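Local coordinates for protein beta-catenin homolog sys-1 (Caenorhabditis elegans, PDB 3C2G) that acts as a beta-catenin in Wnt asymmetry signalling, binding the TCF transcription factor POP-1 directly and activating or repressing its target genes, at residues Leu458-Ile469 against Thr517-Leu528; Met232-Asn243 against Ala288-Pro296. One frame throughout, in Å; residues are numbered along the deposited sequence.

Contact 1 of 2, residues Leu458-Ile469 against Thr517-Leu528; sequences LELRSTILRSFI and TKQQLVERTISL
Arg524 reaches across from its helix in a straight line, its chain extended from CG to NE, and slots between Ser462, Leu465, Arg466 and Ile469 as a knob into a hole. At the tip, NH1 donates to the backbone O of Ser462 (3.0 Å). That oxygen lies near the guanidinium plane, whereas the donor stands well above the carbonyl plane, so the bond misses the lone pairs. The amide oxygen of Gln520 lies off-centre over one face of the guanidinium. Shortened to an alanine, this position is likely to leave the Ser462 carbonyl without its cross-helix donor and a gap between Ser462 and Ile469. Ser462 is itself a knob, among Thr517, Gln520, Leu521 and Arg524; with its OG anti to the backbone N (chi1 -174°), the hydroxyl meets Gln520 NE2 in a weak, strongly bent hydrogen bond of 2.9 Å.

Next to this polar side the packing is mostly apolar. Leu465 sends its two methyls different ways: CD1 to Leu521 CG (3.9 Å), CD2 to Leu528 CD2 (3.8 Å), the side chains of Leu465 and Leu528 meeting nearly at right angles. Ile469 lays CG1 against Leu528 CB, while at the other end Leu458 and Thr517 pass in opposite senses, Leu458 CG 3.6 Å from Thr517 CG2.

The two segments run nearly parallel, 27° apart, as packed helices of the armadillo domain. Helix 494-507 covers Leu465 and Leu528 through Ile498, helix 437-448 receives Phe468, and helix 388-409 packs against Leu460, Thr463 and Ile464. Glu459, at the margin, turns to a partner outside both helices, a basic side chain of the bound peptide, with which it forms a salt bridge.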
loop_
_atom_site.group_PDB
_atom_site.type_symbol
_atom_site.label_atom_id
_atom_site.label_comp_id
_atom_site.label_asym_id
_atom_site.label_seq_id
_atom_site.Cartn_x
_atom_site.Cartn_y
_atom_site.Cartn_z
ATOM N N LEU A 458 -10.942 14.467 -7.661
ATOM C CA LEU A 458 -10.133 15.549 -8.201
ATOM C C LEU A 458 -9.058 15.042 -9.159
ATOM O O LEU A 458 -8.874 15.591 -10.249
ATOM C CB LEU A 458 -9.496 16.353 -7.069
ATOM C CG LEU A 458 -8.509 17.458 -7.450
ATOM C CD1 LEU A 458 -9.150 18.498 -8.410
ATOM C CD2 LEU A 458 -7.951 18.127 -6.202
ATOM N N GLU A 459 -8.362 13.991 -8.738
ATOM C CA GLU A 459 -7.261 13.430 -9.489
ATOM C C GLU A 459 -7.795 12.704 -10.713
ATOM O O GLU A 459 -7.134 12.678 -11.750
ATOM C CB GLU A 459 -6.444 12.483 -8.606
ATOM C CG GLU A 459 -5.121 12.017 -9.231
ATOM C CD GLU A 459 -4.265 11.151 -8.311
ATOM O OE1 GLU A 459 -4.294 11.349 -7.070
ATOM O OE2 GLU A 459 -3.544 10.276 -8.847
ATOM N N LEU A 460 -8.990 12.128 -10.589
ATOM C CA LEU A 460 -9.663 11.500 -11.712
ATOM C C LEU A 460 -10.016 12.505 -12.819
ATOM O O LEU A 460 -9.802 12.235 -13.992
ATOM C CB LEU A 460 -10.929 10.771 -11.261
ATOM C CG LEU A 460 -11.765 10.158 -12.399
ATOM C CD1 LEU A 460 -10.974 9.116 -13.205
ATOM C CD2 LEU A 460 -13.049 9.553 -11.889
ATOM N N ARG A 461 -10.568 13.651 -12.443
ATOM C CA ARG A 461 -11.015 14.650 -13.413
ATOM C C ARG A 461 -9.828 15.305 -14.093
ATOM O O ARG A 461 -9.871 15.622 -15.267
ATOM C CB ARG A 461 -11.918 15.692 -12.744
ATOM C CG ARG A 461 -13.206 15.078 -12.249
ATOM C CD ARG A 461 -14.154 16.045 -11.585
ATOM N NE ARG A 461 -15.470 15.418 -11.570
ATOM C CZ ARG A 461 -16.557 15.916 -10.994
ATOM N NH1 ARG A 461 -16.511 17.074 -10.341
ATOM N NH2 ARG A 461 -17.695 15.239 -11.072
ATOM N N SER A 462 -8.751 15.474 -13.352
ATOM C CA SER A 462 -7.537 15.994 -13.927
ATOM C C SER A 462 -6.978 15.018 -14.967
ATOM O O SER A 462 -6.548 15.438 -16.043
ATOM C CB SER A 462 -6.521 16.247 -12.820
ATOM O OG SER A 462 -5.376 16.886 -13.329
ATOM N N THR A 463 -7.010 13.723 -14.647
ATOM C CA THR A 463 -6.457 12.665 -15.510
ATOM C C THR A 463 -7.303 12.478 -16.769
ATOM O O THR A 463 -6.782 12.193 -17.843
ATOM C CB THR A 463 -6.352 11.318 -14.739
ATOM O OG1 THR A 463 -5.538 11.502 -13.579
ATOM C CG2 THR A 463 -5.734 10.219 -15.593
ATOM N N ILE A 464 -8.611 12.645 -16.632
ATOM C CA ILE A 464 -9.512 12.540 -17.769
ATOM C C ILE A 464 -9.228 13.643 -18.797
ATOM O O ILE A 464 -9.205 13.375 -20.002
ATOM C CB ILE A 464 -10.974 12.598 -17.335
ATOM C CG1 ILE A 464 -11.356 11.309 -16.601
ATOM C CG2 ILE A 464 -11.883 12.815 -18.545
ATOM C CD1 ILE A 464 -12.704 11.377 -15.912
ATOM N N LEU A 465 -9.003 14.869 -18.322
ATOM C CA LEU A 465 -8.732 15.975 -19.225
ATOM C C LEU A 465 -7.490 15.647 -20.031
ATOM O O LEU A 465 -7.441 15.884 -21.247
ATOM C CB LEU A 465 -8.552 17.297 -18.475
ATOM C CG LEU A 465 -9.762 17.815 -17.710
ATOM C CD1 LEU A 465 -9.399 19.098 -16.954
ATOM C CD2 LEU A 465 -10.960 18.038 -18.632
ATOM N N ARG A 466 -6.503 15.083 -19.344
ATOM C CA ARG A 466 -5.249 14.709 -19.973
ATOM C C ARG A 466 -5.477 13.648 -21.062
ATOM O O ARG A 466 -4.928 13.745 -22.158
ATOM C CB ARG A 466 -4.261 14.209 -18.920
ATOM C CG ARG A 466 -2.877 14.791 -19.073
ATOM C CD ARG A 466 -2.002 13.935 -19.920
ATOM N NE ARG A 466 -0.983 14.723 -20.610
ATOM C CZ ARG A 466 0.322 14.565 -20.434
ATOM N NH1 ARG A 466 0.761 13.647 -19.575
ATOM N NH2 ARG A 466 1.179 15.310 -21.121
ATOM N N SER A 467 -6.293 12.649 -20.757
ATOM C CA SER A 467 -6.632 11.625 -21.731
ATOM C C SER A 467 -7.201 12.213 -23.029
ATOM O O SER A 467 -6.803 11.800 -24.110
ATOM C CB SER A 467 -7.601 10.602 -21.128
ATOM O OG SER A 467 -6.887 9.710 -20.294
ATOM N N PHE A 468 -8.127 13.164 -22.902
ATOM C CA PHE A 468 -8.729 13.823 -24.045
ATOM C C PHE A 468 -7.700 14.636 -24.810
ATOM O O PHE A 468 -7.658 14.584 -26.036
ATOM C CB PHE A 468 -9.900 14.708 -23.617
ATOM C CG PHE A 468 -11.141 13.943 -23.296
ATOM C CD1 PHE A 468 -11.719 13.107 -24.239
ATOM C CD2 PHE A 468 -11.753 14.062 -22.047
ATOM C CE1 PHE A 468 -12.883 12.385 -23.930
ATOM C CE2 PHE A 468 -12.919 13.336 -21.740
ATOM C CZ PHE A 468 -13.475 12.504 -22.679
ATOM N N ILE A 469 -6.869 15.372 -24.083
ATOM C CA ILE A 469 -5.762 16.095 -24.685
ATOM C C ILE A 469 -4.938 15.161 -25.575
ATOM O O ILE A 469 -4.759 15.434 -26.760
ATOM C CB ILE A 469 -4.866 16.754 -23.624
ATOM C CG1 ILE A 469 -5.600 17.922 -22.968
ATOM C CG2 ILE A 469 -3.553 17.239 -24.240
ATOM C CD1 ILE A 469 -4.983 18.389 -21.653
ATOM N N THR A 517 -2.901 19.784 -7.540
ATOM C CA THR A 517 -3.775 19.070 -8.465
ATOM C C THR A 517 -4.865 19.973 -9.051
ATOM O O THR A 517 -5.275 19.793 -10.200
ATOM C CB THR A 517 -4.415 17.839 -7.790
ATOM O OG1 THR A 517 -3.384 17.017 -7.238
ATOM C CG2 THR A 517 -5.161 17.004 -8.789
ATOM N N LYS A 518 -5.330 20.930 -8.254
ATOM C CA LYS A 518 -6.308 21.908 -8.705
ATOM C C LYS A 518 -5.691 22.798 -9.781
ATOM O O LYS A 518 -6.315 23.072 -10.810
ATOM C CB LYS A 518 -6.847 22.741 -7.530
ATOM C CG LYS A 518 -7.816 21.974 -6.631
ATOM C CD LYS A 518 -7.933 22.567 -5.244
ATOM C CE LYS A 518 -9.083 23.542 -5.148
ATOM N NZ LYS A 518 -9.305 23.968 -3.737
ATOM N N GLN A 519 -4.456 23.227 -9.554
ATOM C CA GLN A 519 -3.754 23.993 -10.554
ATOM C C GLN A 519 -3.607 23.200 -11.861
ATOM O O GLN A 519 -3.843 23.757 -12.930
ATOM C CB GLN A 519 -2.405 24.482 -10.023
ATOM C CG GLN A 519 -1.571 25.295 -11.026
ATOM C CD GLN A 519 -2.291 26.537 -11.545
ATOM O OE1 GLN A 519 -3.122 27.132 -10.850
ATOM N NE2 GLN A 519 -1.964 26.937 -12.773
ATOM N N GLN A 520 -3.256 21.911 -11.788
ATOM C CA GLN A 520 -3.065 21.128 -13.018
ATOM C C GLN A 520 -4.368 20.868 -13.781
ATOM O O GLN A 520 -4.345 20.739 -14.998
ATOM C CB GLN A 520 -2.239 19.845 -12.806
ATOM C CG GLN A 520 -2.998 18.643 -12.265
ATOM C CD GLN A 520 -2.226 17.304 -12.363
ATOM O OE1 GLN A 520 -1.045 17.259 -12.739
ATOM N NE2 GLN A 520 -2.909 16.209 -12.010
ATOM N N LEU A 521 -5.492 20.815 -13.072
ATOM C CA LEU A 521 -6.801 20.640 -13.696
ATOM C C LEU A 521 -7.181 21.888 -14.480
ATOM O O LEU A 521 -7.746 21.795 -15.574
ATOM C CB LEU A 521 -7.874 20.347 -12.641
ATOM C CG LEU A 521 -9.269 19.992 -13.164
ATOM C CD1 LEU A 521 -9.950 19.028 -12.246
ATOM C CD2 LEU A 521 -10.143 21.228 -13.369
ATOM N N VAL A 522 -6.882 23.047 -13.896
ATOM C CA VAL A 522 -7.150 24.332 -14.505
ATOM C C VAL A 522 -6.376 24.465 -15.817
ATOM O O VAL A 522 -6.959 24.826 -16.852
ATOM C CB VAL A 522 -6.805 25.475 -13.524
ATOM C CG1 VAL A 522 -6.723 26.808 -14.237
ATOM C CG2 VAL A 522 -7.845 25.530 -12.413
ATOM N N GLU A 523 -5.078 24.142 -15.764
ATOM C CA GLU A 523 -4.183 24.241 -16.915
ATOM C C GLU A 523 -4.622 23.300 -18.021
ATOM O O GLU A 523 -4.660 23.675 -19.197
ATOM C CB GLU A 523 -2.738 23.925 -16.511
ATOM C CG GLU A 523 -2.109 24.965 -15.587
ATOM C CD GLU A 523 -0.692 24.609 -15.141
ATOM O OE1 GLU A 523 -0.353 24.901 -13.964
ATOM O OE2 GLU A 523 0.086 24.045 -15.958
ATOM N N ARG A 524 -4.972 22.080 -17.639
ATOM C CA ARG A 524 -5.409 21.088 -18.600
ATOM C C ARG A 524 -6.719 21.486 -19.255
ATOM O O ARG A 524 -6.944 21.159 -20.412
ATOM C CB ARG A 524 -5.489 19.694 -17.961
ATOM C CG ARG A 524 -4.128 19.088 -17.760
ATOM C CD ARG A 524 -4.158 17.849 -16.919
ATOM N NE ARG A 524 -2.813 17.304 -16.777
ATOM C CZ ARG A 524 -2.537 16.135 -16.206
ATOM N NH1 ARG A 524 -3.522 15.386 -15.735
ATOM N NH2 ARG A 524 -1.284 15.705 -16.132
ATOM N N THR A 525 -7.566 22.203 -18.523
ATOM C CA THR A 525 -8.804 22.712 -19.080
ATOM C C THR A 525 -8.487 23.707 -20.203
ATOM O O THR A 525 -8.968 23.562 -21.328
ATOM C CB THR A 525 -9.665 23.392 -17.998
ATOM O OG1 THR A 525 -10.022 22.434 -16.994
ATOM C CG2 THR A 525 -10.916 23.971 -18.599
ATOM N N ILE A 526 -7.672 24.714 -19.894
ATOM C CA ILE A 526 -7.303 25.720 -20.884
ATOM C C ILE A 526 -6.689 25.015 -22.108
ATOM O O ILE A 526 -7.001 25.321 -23.260
ATOM C CB ILE A 526 -6.323 26.771 -20.281
ATOM C CG1 ILE A 526 -6.952 27.490 -19.079
ATOM C CG2 ILE A 526 -5.861 27.779 -21.337
ATOM C CD1 ILE A 526 -8.399 27.928 -19.271
ATOM N N SER A 527 -5.848 24.031 -21.833
ATOM C CA SER A 527 -5.088 23.371 -22.867
ATOM C C SER A 527 -5.978 22.458 -23.705
ATOM O O SER A 527 -5.777 22.309 -24.907
ATOM C CB SER A 527 -3.926 22.619 -22.221
ATOM O OG SER A 527 -3.450 21.608 -23.060
ATOM N N LEU A 528 -6.985 21.867 -23.081
ATOM C CA LEU A 528 -7.926 21.034 -23.818
ATOM C C LEU A 528 -8.905 21.865 -24.674
ATOM O O LEU A 528 -9.338 21.415 -25.738
ATOM C CB LEU A 528 -8.670 20.084 -22.872
ATOM C CG LEU A 528 -9.754 19.172 -23.452
ATOM C CD1 LEU A 528 -9.239 18.316 -24.587
ATOM C CD2 LEU A 528 -10.347 18.306 -22.367
#

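Contact 2 of 2, residues Met232-Asn243 against Ala288-Pro296; sequences MIGSYRLIAGQN and AITTVVQYP
Val292 and Tyr236 meet at the apolar centre, sliding past each other in opposite directions, with Val292 CG2 3.7 Å from Tyr236 CB. With CG anti to the backbone N (chi1 178°), the Tyr236 ring extends across the neighbouring segment and takes Val292 CA over one face in a CH-pi contact, 4.2 Å from its centroid. The selenomethionine at Met232 and the CD1 of Ile233 continue this patch toward Ala288. At its other end Ile239 CD1 sits over a face of the Tyr295 ring, 3.9 Å from the centroid, and Pro296 CD covers the opposite face.

Farther out, Thr291 O lies 3.5 Å above the Tyr236 ring plane, near the rim, and also accepts from Gln294 NE2 (2.8 Å) in its carbonyl plane, on a lone pair. At the polar edge Tyr295 OH donates to Gln242 O (3.1 Å) from above the carbonyl plane, tying the type I turn Ile239-Gln242 to the turn Val292-Tyr295.

Helix segments 232-239 and 288-292 run side by side, 19° apart, as neighbouring helices of the armadillo domain. Helix 251-270 packs against Met232, Ile239 and Tyr295, while helix 298-311 receives Ile289 and Val292, and helix 325-335 meets Val293 and Gln294.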
loop_
_atom_site.group_PDB
_atom_site.type_symbol
_atom_site.label_atom_id
_atom_site.label_comp_id
_atom_site.label_asym_id
_atom_site.label_seq_id
_atom_site.Cartn_x
_atom_site.Cartn_y
_atom_site.Cartn_z
HETATM N N MSE A 232 8.043 -17.978 0.823
HETATM C CA MSE A 232 6.934 -17.833 -0.130
HETATM C C MSE A 232 6.895 -19.027 -1.090
HETATM O O MSE A 232 5.868 -19.672 -1.267
HETATM C CB MSE A 232 7.172 -16.597 -0.979
HETATM C CG MSE A 232 6.307 -15.371 -0.766
HETATM SE SE MSE A 232 6.694 -14.219 -2.360
HETATM C CE MSE A 232 6.522 -15.611 -3.692
ATOM N N ILE A 233 8.042 -19.308 -1.696
ATOM C CA ILE A 233 8.146 -20.262 -2.775
ATOM C C ILE A 233 8.092 -21.701 -2.293
ATOM O O ILE A 233 7.413 -22.526 -2.896
ATOM C CB ILE A 233 9.404 -19.994 -3.638
ATOM C CG1 ILE A 233 9.225 -18.680 -4.395
ATOM C CG2 ILE A 233 9.674 -21.139 -4.615
ATOM C CD1 ILE A 233 8.036 -18.674 -5.370
ATOM N N GLY A 234 8.826 -21.995 -1.227
ATOM C CA GLY A 234 8.706 -23.256 -0.521
ATOM C C GLY A 234 7.276 -23.596 -0.133
ATOM O O GLY A 234 6.842 -24.726 -0.315
ATOM N N SER A 235 6.535 -22.629 0.390
ATOM C CA SER A 235 5.134 -22.872 0.722
ATOM C C SER A 235 4.314 -23.085 -0.543
ATOM O O SER A 235 3.472 -23.997 -0.598
ATOM C CB SER A 235 4.531 -21.730 1.548
ATOM O OG SER A 235 5.291 -21.445 2.715
ATOM N N TYR A 236 4.560 -22.259 -1.563
ATOM C CA TYR A 236 3.830 -22.413 -2.813
ATOM C C TYR A 236 4.041 -23.818 -3.366
ATOM O O TYR A 236 3.098 -24.482 -3.778
ATOM C CB TYR A 236 4.201 -21.362 -3.864
ATOM C CG TYR A 236 3.452 -21.619 -5.142
ATOM C CD1 TYR A 236 2.077 -21.376 -5.225
ATOM C CD2 TYR A 236 4.092 -22.176 -6.241
ATOM C CE1 TYR A 236 1.365 -21.660 -6.382
ATOM C CE2 TYR A 236 3.400 -22.449 -7.404
ATOM C CZ TYR A 236 2.037 -22.188 -7.469
ATOM O OH TYR A 236 1.350 -22.466 -8.633
ATOM N N ARG A 237 5.279 -24.279 -3.336
ATOM C CA ARG A 237 5.579 -25.591 -3.851
ATOM C C ARG A 237 4.735 -26.683 -3.211
ATOM O O ARG A 237 4.390 -27.650 -3.873
ATOM C CB ARG A 237 7.060 -25.908 -3.689
ATOM C CG ARG A 237 7.910 -25.354 -4.816
ATOM C CD ARG A 237 9.354 -25.726 -4.643
ATOM N NE ARG A 237 9.993 -25.846 -5.949
ATOM C CZ ARG A 237 11.198 -26.374 -6.158
ATOM N NH1 ARG A 237 11.921 -26.832 -5.139
ATOM N NH2 ARG A 237 11.678 -26.438 -7.394
ATOM N N LEU A 238 4.396 -26.521 -1.935
ATOM C CA LEU A 238 3.701 -27.574 -1.205
ATOM C C LEU A 238 2.193 -27.502 -1.356
ATOM O O LEU A 238 1.502 -28.509 -1.201
ATOM C CB LEU A 238 4.079 -27.546 0.274
ATOM C CG LEU A 238 5.522 -27.950 0.598
ATOM C CD1 LEU A 238 5.887 -27.471 2.008
ATOM C CD2 LEU A 238 5.749 -29.443 0.452
ATOM N N ILE A 239 1.682 -26.315 -1.653
ATOM C CA ILE A 239 0.249 -26.146 -1.824
ATOM C C ILE A 239 -0.178 -26.226 -3.291
ATOM O O ILE A 239 -1.361 -26.427 -3.582
ATOM C CB ILE A 239 -0.268 -24.835 -1.185
ATOM C CG1 ILE A 239 0.212 -23.605 -1.939
ATOM C CG2 ILE A 239 0.120 -24.753 0.280
ATOM C CD1 ILE A 239 -0.585 -22.366 -1.621
ATOM N N ALA A 240 0.796 -26.106 -4.198
ATOM C CA ALA A 240 0.538 -25.870 -5.619
ATOM C C ALA A 240 -0.461 -26.844 -6.231
ATOM O O ALA A 240 -1.437 -26.419 -6.866
ATOM C CB ALA A 240 1.826 -25.852 -6.412
ATOM N N GLY A 241 -0.236 -28.136 -6.036
ATOM C CA GLY A 241 -1.164 -29.127 -6.564
ATOM C C GLY A 241 -2.430 -29.360 -5.734
ATOM O O GLY A 241 -3.352 -30.033 -6.199
ATOM N N GLN A 242 -2.485 -28.810 -4.517
ATOM C CA GLN A 242 -3.595 -29.072 -3.594
ATOM C C GLN A 242 -4.913 -28.452 -4.037
ATOM O O GLN A 242 -4.983 -27.264 -4.360
ATOM C CB GLN A 242 -3.262 -28.575 -2.189
ATOM C CG GLN A 242 -2.036 -29.219 -1.569
ATOM C CD GLN A 242 -2.389 -30.197 -0.482
ATOM O OE1 GLN A 242 -3.139 -31.151 -0.703
ATOM N NE2 GLN A 242 -1.849 -29.964 0.715
ATOM N N ASN A 243 -5.963 -29.266 -4.028
ATOM C CA ASN A 243 -7.303 -28.793 -4.329
ATOM C C ASN A 243 -7.815 -27.892 -3.206
ATOM O O ASN A 243 -7.886 -28.310 -2.057
ATOM C CB ASN A 243 -8.248 -29.982 -4.584
ATOM C CG ASN A 243 -9.725 -29.612 -4.459
ATOM O OD1 ASN A 243 -10.181 -28.578 -4.953
ATOM N ND2 ASN A 243 -10.482 -30.478 -3.801
ATOM N N ALA A 288 8.400 -13.990 -8.216
ATOM C CA ALA A 288 7.973 -14.814 -7.093
ATOM C C ALA A 288 6.496 -14.576 -6.754
ATOM O O ALA A 288 5.712 -15.514 -6.658
ATOM C CB ALA A 288 8.854 -14.557 -5.891
ATOM N N ILE A 289 6.117 -13.318 -6.591
ATOM C CA ILE A 289 4.728 -12.987 -6.315
ATOM C C ILE A 289 3.770 -13.545 -7.370
ATOM O O ILE A 289 2.756 -14.152 -7.028
ATOM C CB ILE A 289 4.527 -11.473 -6.189
ATOM C CG1 ILE A 289 5.319 -10.941 -4.995
ATOM C CG2 ILE A 289 3.054 -11.137 -6.012
ATOM C CD1 ILE A 289 5.375 -9.435 -4.965
ATOM N N THR A 290 4.102 -13.355 -8.643
ATOM C CA THR A 290 3.198 -13.741 -9.709
ATOM C C THR A 290 3.071 -15.252 -9.825
ATOM O O THR A 290 1.997 -15.740 -10.188
ATOM C CB THR A 290 3.520 -13.059 -11.083
ATOM O OG1 THR A 290 4.793 -13.488 -11.546
ATOM C CG2 THR A 290 3.562 -11.556 -10.938
ATOM N N THR A 291 4.137 -15.984 -9.495
ATOM C CA THR A 291 4.099 -17.451 -9.446
ATOM C C THR A 291 3.130 -17.936 -8.364
ATOM O O THR A 291 2.330 -18.841 -8.598
ATOM C CB THR A 291 5.495 -18.051 -9.151
ATOM O OG1 THR A 291 6.413 -17.659 -10.175
ATOM C CG2 THR A 291 5.456 -19.605 -9.091
ATOM N N VAL A 292 3.213 -17.302 -7.193
ATOM C CA VAL A 292 2.477 -17.704 -6.012
ATOM C C VAL A 292 0.995 -17.411 -6.155
ATOM O O VAL A 292 0.167 -18.217 -5.732
ATOM C CB VAL A 292 3.075 -17.057 -4.729
ATOM C CG1 VAL A 292 2.099 -17.134 -3.545
ATOM C CG2 VAL A 292 4.405 -17.735 -4.372
ATOM N N VAL A 293 0.656 -16.280 -6.765
ATOM C CA VAL A 293 -0.754 -15.923 -6.929
ATOM C C VAL A 293 -1.482 -16.712 -8.014
ATOM O O VAL A 293 -2.623 -16.414 -8.327
ATOM C CB VAL A 293 -0.989 -14.404 -7.105
ATOM C CG1 VAL A 293 -0.424 -13.641 -5.915
ATOM C CG2 VAL A 293 -0.412 -13.892 -8.422
ATOM N N GLN A 294 -0.833 -17.731 -8.570
ATOM C CA GLN A 294 -1.544 -18.723 -9.390
ATOM C C GLN A 294 -2.434 -19.619 -8.522
ATOM O O GLN A 294 -3.327 -20.275 -9.044
ATOM C CB GLN A 294 -0.571 -19.600 -10.195
ATOM C CG GLN A 294 0.298 -18.847 -11.203
ATOM C CD GLN A 294 1.411 -19.714 -11.817
ATOM O OE1 GLN A 294 1.479 -19.867 -13.038
ATOM N NE2 GLN A 294 2.284 -20.270 -10.978
ATOM N N TYR A 295 -2.197 -19.669 -7.209
ATOM C CA TYR A 295 -3.027 -20.507 -6.349
ATOM C C TYR A 295 -4.424 -19.911 -6.152
ATOM O O TYR A 295 -4.558 -18.774 -5.730
ATOM C CB TYR A 295 -2.379 -20.821 -4.998
ATOM C CG TYR A 295 -3.168 -21.892 -4.268
ATOM C CD1 TYR A 295 -2.959 -23.244 -4.554
ATOM C CD2 TYR A 295 -4.166 -21.557 -3.344
ATOM C CE1 TYR A 295 -3.692 -24.231 -3.932
ATOM C CE2 TYR A 295 -4.922 -22.544 -2.719
ATOM C CZ TYR A 295 -4.675 -23.884 -3.025
ATOM O OH TYR A 295 -5.399 -24.888 -2.422
ATOM N N PRO A 296 -5.477 -20.697 -6.431
ATOM C CA PRO A 296 -6.821 -20.131 -6.340
ATOM C C PRO A 296 -7.295 -19.939 -4.906
ATOM O O PRO A 296 -8.029 -20.760 -4.371
ATOM C CB PRO A 296 -7.691 -21.146 -7.092
ATOM C CG PRO A 296 -6.937 -22.459 -6.968
ATOM C CD PRO A 296 -5.473 -22.120 -6.838
#

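The two contacts follow one another along the chain, contact 2 closing before contact 1 opens, and lie on opposite sides of the chain's centre. Their centres are 42 Å apart and their nearest atoms about 22 Å, so neither touches the other. They share no helix: contact 2 pairs helix 224-239 with helix 285-292, and contact 1 pairs helix 457-472 with helix 515-535. In both, near-parallel helices pack together within an all-helical armadillo domain, the stacked design of the beta-catenin family. Such local packing, repeated along the chain, builds an elongated scaffold; at contact 1 it also carries a residue that meets the bound peptide.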